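Local coordinates for Mgp-operon protein 3 (Mycoplasma pneumoniae, PDB 6RJ1), which probably takes part in adhesion of the bacterium to host cells, as an extracellular, membrane-bound adhesin component related to the P110-like adhesins, at residues T174-L179 and F771-L776; Y739-P744 and E764-D769. One frame throughout, in Å; residues are numbered along the deposited sequence.

Contact 1: residues T174-L179 and F771-L776; sequences TPNAGL and FANSLL
An Asx turn at Asn773, in the loop between strands 723-732 and 779-786, meets the short, weakly bonded helix 176-179 through Asn176 and Leu179. Asn773 OD1 accepts two backbone donors, Leu776 N at 2.8 Å, nearly along the C=O axis, and Leu775 N at 3.0 Å; this closes the Asx turn and ties the loop backbone to the side chain of Asn773. The amide of Asn176 grips Ser774 at both ends. Ser774 N donates to Asn176 OD1 at 3.0 Å, tilted 25° from the carbonyl plane. Asn176 ND2 donates to Ser774 OG at 3.0 Å, almost straight at 173° and close to the amide plane. Two bonds from one flat group fix its rotation. Ser774 OG is also hydrogen-bonded to Ser740 OG, and the loop carbonyls of Asn773 and Leu776 are held by Arg806. Two waters fill out the interface: one joins Thr174 O to Asn773 ND2, the other Asn176 N to Ala772 O. On the apolar side, Leu179 CG stands anti to its carbonyl carbon (chi1 -84°), and the branch beyond reaches tip to tip toward Leu776, with Leu179 CD2 3.9 Å from Leu776 CD1.

Contact 2: residues Y739-P744 and E764-D769; sequences YSANFP and ESQATD
The Tyr739 ring has Asp769 at its edge: OD2 lies near the ring plane, 3.3 Å from Tyr739 CE2, and the carboxylate plane is turned 82° from the ring. A water, also at the edge and in plane, joins Tyr739 OH to Asp769 OD2, while Ala767 CB approaches the ring obliquely, 4.0 Å from Tyr739 CD2. Asp769 OD2 also forms a salt bridge with Arg806, which would help keep the carboxylate charged. At the other end, the Asn742 amide and Glu764 carboxylate planes lie 39° apart, their side chains crossing at about a right angle. Asn742 CG sits between its backbone N and carbonyl carbon (chi1 63°), and OD1 accepts from Glu764 N at 2.8 Å; Asn742 ND2 is hydrogen-bonded to Thr762 O. Between these ends the backbones run antiparallel, with Ser740 and Ser765 forming a single beta bridge: Gln766 N donates to Tyr739 O, and Ala741 N to Glu764 O, each at 2.9 Å. The Gln766 chain, extended beyond CG, runs beside Ala741, with OE1 3.4 Å from Ala741 CA, and NE2 bonds to Tyr738 O. Both segments belong to the loop region between strands 723-732 and 779-786, where Ser740 and Pro744 pack against helix 666-673.

Overall arrangement
Contact 1 is the buried one, its centre about 16 Å from the centre of the chain, whereas contact 2, about 21 Å out, is partly buried, with Ala741, Glu764 and Gln766 exposed. Three of the four segments come from the linker between strands 723-732 and 779-786; only 174-179 is distant in sequence. Contact 2 is a local pairing, nested inside the long loop that contact 1 closes. Their chemistry differs: side-chain amide bonds and leucine packing in contact 1, a backbone bridge flanked by polar ends in contact 2. The two centres lie about 10 Å apart, and Ser774 OG lies 2.7 Å from Ser740 OG, a probable hydrogen bond joining them. Arg806 serves both.

Contact 1: residues T174-L179 and F771-L776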
ATOM      1  N   THR A 174       9.647  -5.112 -11.915  1.00 64.72           N
ATOM      2  CA  THR A 174       8.533  -5.954 -12.343  1.00 64.20           C
ATOM      3  C   THR A 174       7.929  -5.326 -13.605  1.00 67.96           C
ATOM      4  O   THR A 174       7.411  -4.207 -13.526  1.00 68.49           O
ATOM      5  CB  THR A 174       7.498  -6.131 -11.206  1.00 67.46           C
ATOM      6  OG1 THR A 174       8.135  -6.686 -10.053  1.00 63.32           O
ATOM      7  CG2 THR A 174       6.308  -7.001 -11.618  1.00 62.40           C
ATOM      8  N   PRO A 175       8.020  -5.997 -14.776  1.00 63.11           N
ATOM      9  CA  PRO A 175       7.441  -5.405 -15.993  1.00 62.45           C
ATOM     10  C   PRO A 175       5.928  -5.610 -16.081  1.00 66.76           C
ATOM     11  O   PRO A 175       5.386  -6.483 -15.405  1.00 66.03           O
ATOM     12  CB  PRO A 175       8.188  -6.121 -17.122  1.00 63.71           C
ATOM     13  CG  PRO A 175       8.605  -7.428 -16.553  1.00 68.19           C
ATOM     14  CD  PRO A 175       8.603  -7.329 -15.047  1.00 64.30           C
ATOM     15  N   ASN A 176       5.251  -4.808 -16.922  1.00 64.24           N
ATOM     16  CA  ASN A 176       3.802  -4.873 -17.169  1.00 63.80           C
ATOM     17  C   ASN A 176       3.308  -6.295 -17.505  1.00 65.94           C
ATOM     18  O   ASN A 176       2.315  -6.725 -16.924  1.00 65.53           O
ATOM     19  CB  ASN A 176       3.387  -3.872 -18.269  1.00 63.51           C
ATOM     20  CG  ASN A 176       3.191  -2.450 -17.799  1.00 79.77           C
ATOM     21  OD1 ASN A 176       2.899  -2.166 -16.623  1.00 70.11           O
ATOM     22  ND2 ASN A 176       3.317  -1.523 -18.726  1.00 73.59           N
ATOM     23  N   ALA A 177       4.016  -7.032 -18.402  1.00 60.99           N
ATOM     24  CA  ALA A 177       3.674  -8.410 -18.781  1.00 60.30           C
ATOM     25  C   ALA A 177       3.818  -9.384 -17.598  1.00 64.11           C
ATOM     26  O   ALA A 177       3.105 -10.391 -17.533  1.00 63.71           O
ATOM     27  CB  ALA A 177       4.526  -8.867 -19.948  1.00 60.91           C
ATOM     28  N   GLY A 178       4.717  -9.051 -16.671  1.00 60.02           N
ATOM     29  CA  GLY A 178       4.929  -9.804 -15.443  1.00 59.64           C
ATOM     30  C   GLY A 178       3.695  -9.746 -14.564  1.00 64.53           C
ATOM     31  O   GLY A 178       3.404 -10.710 -13.868  1.00 65.14           O
ATOM     32  N   LEU A 179       2.936  -8.630 -14.597  1.00 60.30           N
ATOM     33  CA  LEU A 179       1.700  -8.492 -13.824  1.00 59.84           C
ATOM     34  C   LEU A 179       0.504  -9.192 -14.497  1.00 63.92           C
ATOM     35  O   LEU A 179      -0.453  -9.560 -13.808  1.00 63.45           O
ATOM     36  CB  LEU A 179       1.366  -7.009 -13.569  1.00 59.63           C
ATOM     37  CG  LEU A 179       2.017  -6.263 -12.386  1.00 64.27           C
ATOM     38  CD1 LEU A 179       2.482  -7.197 -11.256  1.00 64.20           C
ATOM     39  CD2 LEU A 179       3.095  -5.348 -12.843  1.00 66.07           C
ATOM     40  N   PHE A 771       9.808   2.862 -11.625  1.00 69.12           N
ATOM     41  CA  PHE A 771       9.088   1.603 -11.812  1.00 67.53           C
ATOM     42  C   PHE A 771       9.092   1.166 -13.262  1.00 71.25           C
ATOM     43  O   PHE A 771       8.782   1.974 -14.135  1.00 71.66           O
ATOM     44  CB  PHE A 771       7.640   1.728 -11.326  1.00 68.40           C
ATOM     45  CG  PHE A 771       7.462   2.074  -9.868  1.00 69.25           C
ATOM     46  CD1 PHE A 771       7.556   1.092  -8.886  1.00 72.42           C
ATOM     47  CD2 PHE A 771       7.116   3.362  -9.481  1.00 70.71           C
ATOM     48  CE1 PHE A 771       7.337   1.402  -7.540  1.00 73.40           C
ATOM     49  CE2 PHE A 771       6.905   3.675  -8.134  1.00 73.82           C
ATOM     50  CZ  PHE A 771       7.004   2.690  -7.174  1.00 72.56           C
ATOM     51  N   ALA A 772       9.403  -0.123 -13.521  1.00 67.08           N
ATOM     52  CA  ALA A 772       9.400  -0.708 -14.866  1.00 66.41           C
ATOM     53  C   ALA A 772       7.965  -0.872 -15.383  1.00 70.92           C
ATOM     54  O   ALA A 772       7.766  -0.988 -16.594  1.00 71.29           O
ATOM     55  CB  ALA A 772      10.114  -2.047 -14.864  1.00 67.00           C
ATOM     56  N   ASN A 773       6.973  -0.887 -14.466  1.00 66.58           N
ATOM     57  CA  ASN A 773       5.553  -0.993 -14.797  1.00 65.76           C
ATOM     58  C   ASN A 773       4.904   0.398 -14.842  1.00 69.42           C
ATOM     59  O   ASN A 773       5.387   1.323 -14.187  1.00 68.73           O
ATOM     60  CB  ASN A 773       4.826  -1.907 -13.795  1.00 63.45           C
ATOM     61  CG  ASN A 773       4.320  -1.200 -12.561  1.00 74.41           C
ATOM     62  OD1 ASN A 773       3.193  -0.701 -12.525  1.00 62.84           O
ATOM     63  ND2 ASN A 773       5.142  -1.128 -11.527  1.00 64.15           N
ATOM     64  N   SER A 774       3.789   0.523 -15.586  1.00 66.02           N
ATOM     65  CA  SER A 774       2.989   1.751 -15.720  1.00 65.38           C
ATOM     66  C   SER A 774       1.528   1.406 -15.419  1.00 68.33           C
ATOM     67  O   SER A 774       0.609   2.030 -15.957  1.00 68.39           O
ATOM     68  CB  SER A 774       3.117   2.310 -17.137  1.00 67.93           C
ATOM     69  OG  SER A 774       2.639   1.366 -18.080  1.00 72.12           O
ATOM     70  N   LEU A 775       1.335   0.399 -14.550  1.00 63.59           N
ATOM     71  CA  LEU A 775       0.053  -0.194 -14.216  1.00 62.53           C
ATOM     72  C   LEU A 775      -0.369   0.028 -12.774  1.00 64.57           C
ATOM     73  O   LEU A 775      -1.559   0.238 -12.515  1.00 64.60           O
ATOM     74  CB  LEU A 775       0.187  -1.712 -14.476  1.00 62.54           C
ATOM     75  CG  LEU A 775      -0.957  -2.552 -15.084  1.00 66.98           C
ATOM     76  CD1 LEU A 775      -1.289  -3.721 -14.199  1.00 66.72           C
ATOM     77  CD2 LEU A 775      -2.185  -1.749 -15.440  1.00 69.28           C
ATOM     78  N   LEU A 776       0.581  -0.083 -11.833  1.00 58.50           N
ATOM     79  CA  LEU A 776       0.294  -0.019 -10.404  1.00 57.33           C
ATOM     80  C   LEU A 776       0.625   1.305  -9.783  1.00 62.77           C
ATOM     81  O   LEU A 776       1.716   1.838 -10.002  1.00 62.87           O
ATOM     82  CB  LEU A 776       1.011  -1.157  -9.646  1.00 56.51           C
ATOM     83  CG  LEU A 776       0.983  -2.541 -10.290  1.00 60.59           C
ATOM     84  CD1 LEU A 776       1.987  -3.450  -9.654  1.00 60.59           C
ATOM     85  CD2 LEU A 776      -0.412  -3.151 -10.266  1.00 62.93           C
TER
HETATM   86  O   HOH W   1       7.771  -2.404 -11.383  1.00 70.12           O
HETATM   87  O   HOH W   2       6.919  -2.885 -18.323  1.00 66.14           O

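Contact 2: residues Y739-P744 and E764-D769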
ATOM      1  N   TYR A 739       1.614   7.659 -18.595  1.00 68.73           N
ATOM      2  CA  TYR A 739       2.828   6.999 -18.120  1.00 69.08           C
ATOM      3  C   TYR A 739       3.079   5.781 -19.005  1.00 74.49           C
ATOM      4  O   TYR A 739       4.147   5.172 -18.949  1.00 74.15           O
ATOM      5  CB  TYR A 739       2.687   6.588 -16.638  1.00 70.57           C
ATOM      6  CG  TYR A 739       3.205   7.615 -15.654  1.00 72.15           C
ATOM      7  CD1 TYR A 739       3.266   8.965 -15.991  1.00 73.88           C
ATOM      8  CD2 TYR A 739       3.619   7.241 -14.383  1.00 73.08           C
ATOM      9  CE1 TYR A 739       3.744   9.913 -15.093  1.00 73.73           C
ATOM     10  CE2 TYR A 739       4.104   8.184 -13.475  1.00 74.25           C
ATOM     11  CZ  TYR A 739       4.162   9.520 -13.836  1.00 79.38           C
ATOM     12  OH  TYR A 739       4.639  10.463 -12.965  1.00 79.27           O
ATOM     13  N   SER A 740       2.073   5.434 -19.826  1.00 72.68           N
ATOM     14  CA  SER A 740       2.097   4.340 -20.789  1.00 73.03           C
ATOM     15  C   SER A 740       2.233   4.922 -22.187  1.00 80.62           C
ATOM     16  O   SER A 740       1.543   5.889 -22.529  1.00 80.19           O
ATOM     17  CB  SER A 740       0.825   3.504 -20.692  1.00 74.16           C
ATOM     18  OG  SER A 740       0.793   2.753 -19.492  1.00 78.46           O
ATOM     19  N   ALA A 741       3.127   4.335 -22.993  1.00 80.42           N
ATOM     20  CA  ALA A 741       3.387   4.775 -24.364  1.00 81.59           C
ATOM     21  C   ALA A 741       2.204   4.531 -25.288  1.00 88.85           C
ATOM     22  O   ALA A 741       1.860   5.414 -26.065  1.00 88.50           O
ATOM     23  CB  ALA A 741       4.632   4.088 -24.908  1.00 82.23           C
ATOM     24  N   ASN A 742       1.570   3.353 -25.185  1.00 88.77           N
ATOM     25  CA  ASN A 742       0.456   2.949 -26.045  1.00 90.38           C
ATOM     26  C   ASN A 742      -0.880   2.865 -25.293  1.00 99.36           C
ATOM     27  O   ASN A 742      -1.609   1.876 -25.445  1.00 99.74           O
ATOM     28  CB  ASN A 742       0.794   1.606 -26.745  1.00 89.61           C
ATOM     29  CG  ASN A 742       0.998   0.425 -25.797  1.00100.40           C
ATOM     30  OD1 ASN A 742       1.243   0.581 -24.586  1.00 80.93           O
ATOM     31  ND2 ASN A 742       0.893  -0.785 -26.332  1.00 91.73           N
ATOM     32  N   PHE A 743      -1.213   3.899 -24.489  1.00 98.94           N
ATOM     33  CA  PHE A 743      -2.478   3.905 -23.743  1.00100.02           C
ATOM     34  C   PHE A 743      -3.687   3.867 -24.698  1.00108.41           C
ATOM     35  O   PHE A 743      -3.698   4.591 -25.701  1.00108.24           O
ATOM     36  CB  PHE A 743      -2.566   5.058 -22.730  1.00101.41           C
ATOM     37  CG  PHE A 743      -2.578   6.455 -23.305  1.00102.69           C
ATOM     38  CD1 PHE A 743      -3.779   7.098 -23.587  1.00105.31           C
ATOM     39  CD2 PHE A 743      -1.390   7.149 -23.511  1.00104.81           C
ATOM     40  CE1 PHE A 743      -3.791   8.394 -24.104  1.00106.21           C
ATOM     41  CE2 PHE A 743      -1.403   8.449 -24.020  1.00107.70           C
ATOM     42  CZ  PHE A 743      -2.603   9.062 -24.314  1.00105.90           C
ATOM     43  N   PRO A 744      -4.663   2.965 -24.459  1.00107.76           N
ATOM     44  CA  PRO A 744      -5.807   2.874 -25.380  1.00108.75           C
ATOM     45  C   PRO A 744      -6.870   3.955 -25.170  1.00115.18           C
ATOM     46  O   PRO A 744      -6.797   4.725 -24.211  1.00114.92           O
ATOM     47  CB  PRO A 744      -6.344   1.452 -25.145  1.00110.39           C
ATOM     48  CG  PRO A 744      -5.606   0.914 -23.948  1.00114.26           C
ATOM     49  CD  PRO A 744      -4.795   2.007 -23.349  1.00109.56           C
ATOM     50  N   GLU A 764       2.904  -0.869 -22.867  1.00 77.90           N
ATOM     51  CA  GLU A 764       4.295  -0.407 -22.889  1.00 77.91           C
ATOM     52  C   GLU A 764       4.487   0.723 -21.879  1.00 81.31           C
ATOM     53  O   GLU A 764       3.809   1.751 -21.969  1.00 81.47           O
ATOM     54  CB  GLU A 764       4.671   0.103 -24.297  1.00 79.40           C
ATOM     55  CG  GLU A 764       4.643  -0.942 -25.405  1.00 94.81           C
ATOM     56  CD  GLU A 764       4.714  -0.389 -26.821  1.00125.99           C
ATOM     57  OE1 GLU A 764       4.012  -0.936 -27.703  1.00122.94           O
ATOM     58  OE2 GLU A 764       5.464   0.589 -27.055  1.00123.88           O
ATOM     59  N   SER A 765       5.427   0.555 -20.944  1.00 76.56           N
ATOM     60  CA  SER A 765       5.700   1.590 -19.953  1.00 75.76           C
ATOM     61  C   SER A 765       6.716   2.603 -20.453  1.00 78.96           C
ATOM     62  O   SER A 765       7.769   2.218 -20.973  1.00 78.04           O
ATOM     63  CB  SER A 765       6.178   0.976 -18.643  1.00 79.00           C
ATOM     64  OG  SER A 765       6.666   1.972 -17.757  1.00 89.12           O
ATOM     65  N   GLN A 766       6.408   3.898 -20.261  1.00 75.63           N
ATOM     66  CA  GLN A 766       7.303   5.012 -20.578  1.00 75.24           C
ATOM     67  C   GLN A 766       7.578   5.855 -19.310  1.00 80.80           C
ATOM     68  O   GLN A 766       8.120   6.962 -19.392  1.00 81.71           O
ATOM     69  CB  GLN A 766       6.811   5.841 -21.786  1.00 75.97           C
ATOM     70  CG  GLN A 766       5.581   6.709 -21.527  1.00 85.93           C
ATOM     71  CD  GLN A 766       5.087   7.460 -22.741  1.00 99.59           C
ATOM     72  OE1 GLN A 766       5.611   7.338 -23.855  1.00 99.54           O
ATOM     73  NE2 GLN A 766       4.039   8.245 -22.552  1.00 85.46           N
ATOM     74  N   ALA A 767       7.228   5.291 -18.136  1.00 77.74           N
ATOM     75  CA  ALA A 767       7.411   5.881 -16.807  1.00 77.58           C
ATOM     76  C   ALA A 767       8.891   5.990 -16.437  1.00 82.17           C
ATOM     77  O   ALA A 767       9.682   5.097 -16.757  1.00 82.75           O
ATOM     78  CB  ALA A 767       6.682   5.049 -15.771  1.00 78.18           C
ATOM     79  N   THR A 768       9.261   7.087 -15.766  1.00 77.72           N
ATOM     80  CA  THR A 768      10.637   7.353 -15.335  1.00 76.97           C
ATOM     81  C   THR A 768      10.684   7.644 -13.828  1.00 79.75           C
ATOM     82  O   THR A 768      11.648   8.240 -13.349  1.00 81.13           O
ATOM     83  CB  THR A 768      11.238   8.511 -16.161  1.00 84.49           C
ATOM     84  OG1 THR A 768      10.352   9.633 -16.118  1.00 84.16           O
ATOM     85  CG2 THR A 768      11.533   8.120 -17.608  1.00 82.48           C
ATOM     86  N   ASP A 769       9.648   7.221 -13.086  1.00 73.36           N
ATOM     87  CA  ASP A 769       9.507   7.469 -11.650  1.00 72.01           C
ATOM     88  C   ASP A 769       9.999   6.310 -10.755  1.00 75.54           C
ATOM     89  O   ASP A 769       9.643   6.228  -9.573  1.00 74.06           O
ATOM     90  CB  ASP A 769       8.057   7.863 -11.324  1.00 73.14           C
ATOM     91  CG  ASP A 769       6.991   6.810 -11.604  1.00 78.38           C
ATOM     92  OD1 ASP A 769       7.251   5.890 -12.419  1.00 77.51           O
ATOM     93  OD2 ASP A 769       5.894   6.913 -11.024  1.00 81.85           O
TER
HETATM   94  O   HOH W   3       5.575   9.745 -10.604  1.00 49.40           O